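PDB 3WCZ: aldo-keto reductase 2E from Bombyx mori, which reduces 3-dehydroecdysone with NADPH as the hydride source, an activity that may help to regulate molting in the silkworm. Local coordinates for residues Y237-G242 and L272-L277. Numbering follows the deposited sequence.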
loop_
_atom_site.group_PDB
_atom_site.type_symbol
_atom_site.label_atom_id
_atom_site.label_comp_id
_atom_site.label_asym_id
_atom_site.label_seq_id
_atom_site.Cartn_x
_atom_site.Cartn_y
_atom_site.Cartn_z
ATOM N N TYR A 237 22.452 7.948 11.569
ATOM C CA TYR A 237 22.622 7.027 10.463
ATOM C C TYR A 237 22.995 7.700 9.149
ATOM O O TYR A 237 23.181 7.031 8.135
ATOM C CB TYR A 237 21.347 6.193 10.295
ATOM C CG TYR A 237 21.111 5.291 11.470
ATOM C CD1 TYR A 237 21.957 4.217 11.728
ATOM C CD2 TYR A 237 20.055 5.505 12.334
ATOM C CE1 TYR A 237 21.741 3.373 12.824
ATOM C CE2 TYR A 237 19.836 4.667 13.433
ATOM C CZ TYR A 237 20.680 3.598 13.653
ATOM O OH TYR A 237 20.482 2.810 14.745
ATOM N N ARG A 238 23.099 9.034 9.160
ATOM C CA ARG A 238 23.387 9.802 7.940
ATOM C C ARG A 238 22.316 9.577 6.880
ATOM O O ARG A 238 22.598 9.346 5.705
ATOM C CB ARG A 238 24.774 9.481 7.393
ATOM C CG ARG A 238 25.868 9.807 8.375
ATOM C CD ARG A 238 27.239 9.392 7.862
ATOM N NE ARG A 238 27.347 7.941 7.750
ATOM C CZ ARG A 238 28.221 7.320 6.964
ATOM N NH1 ARG A 238 29.064 8.028 6.217
ATOM N NH2 ARG A 238 28.248 5.994 6.927
ATOM N N LYS A 239 21.071 9.662 7.328
ATOM C CA LYS A 239 19.909 9.427 6.497
ATOM C C LYS A 239 18.968 10.589 6.705
ATOM O O LYS A 239 19.185 11.443 7.591
ATOM C CB LYS A 239 19.257 8.093 6.883
ATOM C CG LYS A 239 20.095 6.892 6.552
ATOM C CD LYS A 239 19.964 6.569 5.079
ATOM C CE LYS A 239 20.900 5.489 4.673
ATOM N NZ LYS A 239 20.669 5.175 3.245
ATOM N N SER A 240 17.954 10.711 5.858
ATOM C CA SER A 240 16.963 11.739 6.045
ATOM C C SER A 240 15.895 11.275 7.028
ATOM O O SER A 240 15.780 10.084 7.288
ATOM C CB SER A 240 16.304 12.099 4.729
ATOM O OG SER A 240 15.488 11.010 4.308
ATOM N N VAL A 241 15.089 12.183 7.551
ATOM C CA VAL A 241 13.990 11.822 8.438
ATOM C C VAL A 241 13.016 10.912 7.689
ATOM O O VAL A 241 12.500 9.956 8.263
ATOM C CB VAL A 241 13.260 13.074 9.023
ATOM C CG1 VAL A 241 11.905 12.702 9.652
ATOM C CG2 VAL A 241 14.151 13.755 10.047
ATOM N N GLY A 242 12.780 11.176 6.409
ATOM C CA GLY A 242 11.905 10.313 5.633
ATOM C C GLY A 242 12.445 8.892 5.611
ATOM O O GLY A 242 11.690 7.914 5.711
ATOM N N LEU A 272 17.181 2.199 1.810
ATOM C CA LEU A 272 16.881 1.844 3.197
ATOM C C LEU A 272 17.631 0.630 3.693
ATOM O O LEU A 272 17.339 0.150 4.777
ATOM C CB LEU A 272 15.354 1.563 3.320
ATOM C CG LEU A 272 14.386 2.584 2.740
ATOM C CD1 LEU A 272 12.965 2.064 2.906
ATOM C CD2 LEU A 272 14.521 3.932 3.391
ATOM N N PHE A 273 18.576 0.121 2.898
ATOM C CA PHE A 273 19.118 -1.218 3.146
ATOM C C PHE A 273 20.596 -1.235 3.487
ATOM O O PHE A 273 21.213 -2.297 3.500
ATOM C CB PHE A 273 18.720 -2.146 1.988
ATOM C CG PHE A 273 17.241 -2.143 1.789
ATOM C CD1 PHE A 273 16.424 -2.798 2.696
ATOM C CD2 PHE A 273 16.648 -1.376 0.790
ATOM C CE1 PHE A 273 15.072 -2.718 2.593
ATOM C CE2 PHE A 273 15.262 -1.302 0.687
ATOM C CZ PHE A 273 14.491 -1.978 1.589
ATOM N N ASP A 274 21.112 -0.072 3.855
ATOM C CA ASP A 274 22.477 0.041 4.332
ATOM C C ASP A 274 22.520 0.469 5.810
ATOM O O ASP A 274 23.585 0.820 6.327
ATOM C CB ASP A 274 23.269 0.999 3.421
ATOM C CG ASP A 274 22.739 2.414 3.423
ATOM O OD1 ASP A 274 21.592 2.636 3.856
ATOM O OD2 ASP A 274 23.462 3.335 2.938
ATOM N N PHE A 275 21.388 0.389 6.501
ATOM C CA PHE A 275 21.308 0.665 7.930
ATOM C C PHE A 275 20.075 0.015 8.480
ATOM O O PHE A 275 19.217 -0.436 7.717
ATOM C CB PHE A 275 21.292 2.182 8.235
ATOM C CG PHE A 275 19.956 2.857 8.053
ATOM C CD1 PHE A 275 19.392 3.026 6.785
ATOM C CD2 PHE A 275 19.272 3.358 9.147
ATOM C CE1 PHE A 275 18.171 3.686 6.637
ATOM C CE2 PHE A 275 18.101 4.032 8.991
ATOM C CZ PHE A 275 17.546 4.192 7.739
ATOM N N GLN A 276 19.948 -0.001 9.789
ATOM C CA GLN A 276 18.748 -0.461 10.442
ATOM C C GLN A 276 18.614 0.199 11.785
ATOM O O GLN A 276 19.599 0.685 12.366
ATOM C CB GLN A 276 18.759 -1.981 10.657
ATOM C CG GLN A 276 19.752 -2.419 11.743
ATOM C CD GLN A 276 20.166 -3.855 11.593
ATOM O OE1 GLN A 276 21.142 -4.150 10.895
ATOM N NE2 GLN A 276 19.416 -4.758 12.203
ATOM N N LEU A 277 17.396 0.301 12.277
ATOM C CA LEU A 277 17.147 0.844 13.608
ATOM C C LEU A 277 17.320 -0.209 14.691
ATOM O O LEU A 277 17.131 -1.413 14.459
ATOM C CB LEU A 277 15.748 1.421 13.681
ATOM C CG LEU A 277 15.409 2.518 12.675
ATOM C CD1 LEU A 277 14.063 3.132 12.959
ATOM C CD2 LEU A 277 16.435 3.620 12.661
#
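Asp274 meets Lys239 tip to tip in a salt bridge: Lys239 NZ gives a hydrogen bond to Asp274 OD1 at 2.8 Å, taken up by the syn lone pair of that oxygen. The acid matches the ammonium, which also donates to the carbonyl of Asp271, just past helix 263-270; these two partners probably steady its charge. A long side chain suits this place, because its methylenes do separate work on the way. Lys239 CG sits over one face of the Phe275 ring, 3.9 Å from the centroid, in a CH-pi contact, and the bend at chi2 (-79°) carries CD alongside Phe275 CE1.

The flat apolar ring of Phe275 gives these methylenes a face to lie on, and it meets Tyr237 obliquely at its CD2 corner. The two aromatic planes are inclined at 43°, with Phe275 CD2 over a face of the tyrosine ring, 3.5 Å from Tyr237 CG. In this TIM barrel of the aldo-keto reductase family, the contact joins the turn between helices 228-237 and 241-251 to the loop linking helix 263-270 with helix 279-286, on the surface. The side chain of Lys239 is about 10 Å from the bound NADP.

Gln276 contributes mainly backbone: its O lies 3.3 Å from Tyr237 OH, while that hydroxyl is hydrogen-bonded to Glu281 of helix 279-286. A phenylalanine in place of Tyr237 would lack the hydroxyl and would probably leave Glu281 without this hydrogen-bonding mate. Leu277, buried and branched, can touch two neighbours: CD2 comes to 3.6 Å from Tyr237 CE2, and the side chain also packs on helix 279-286.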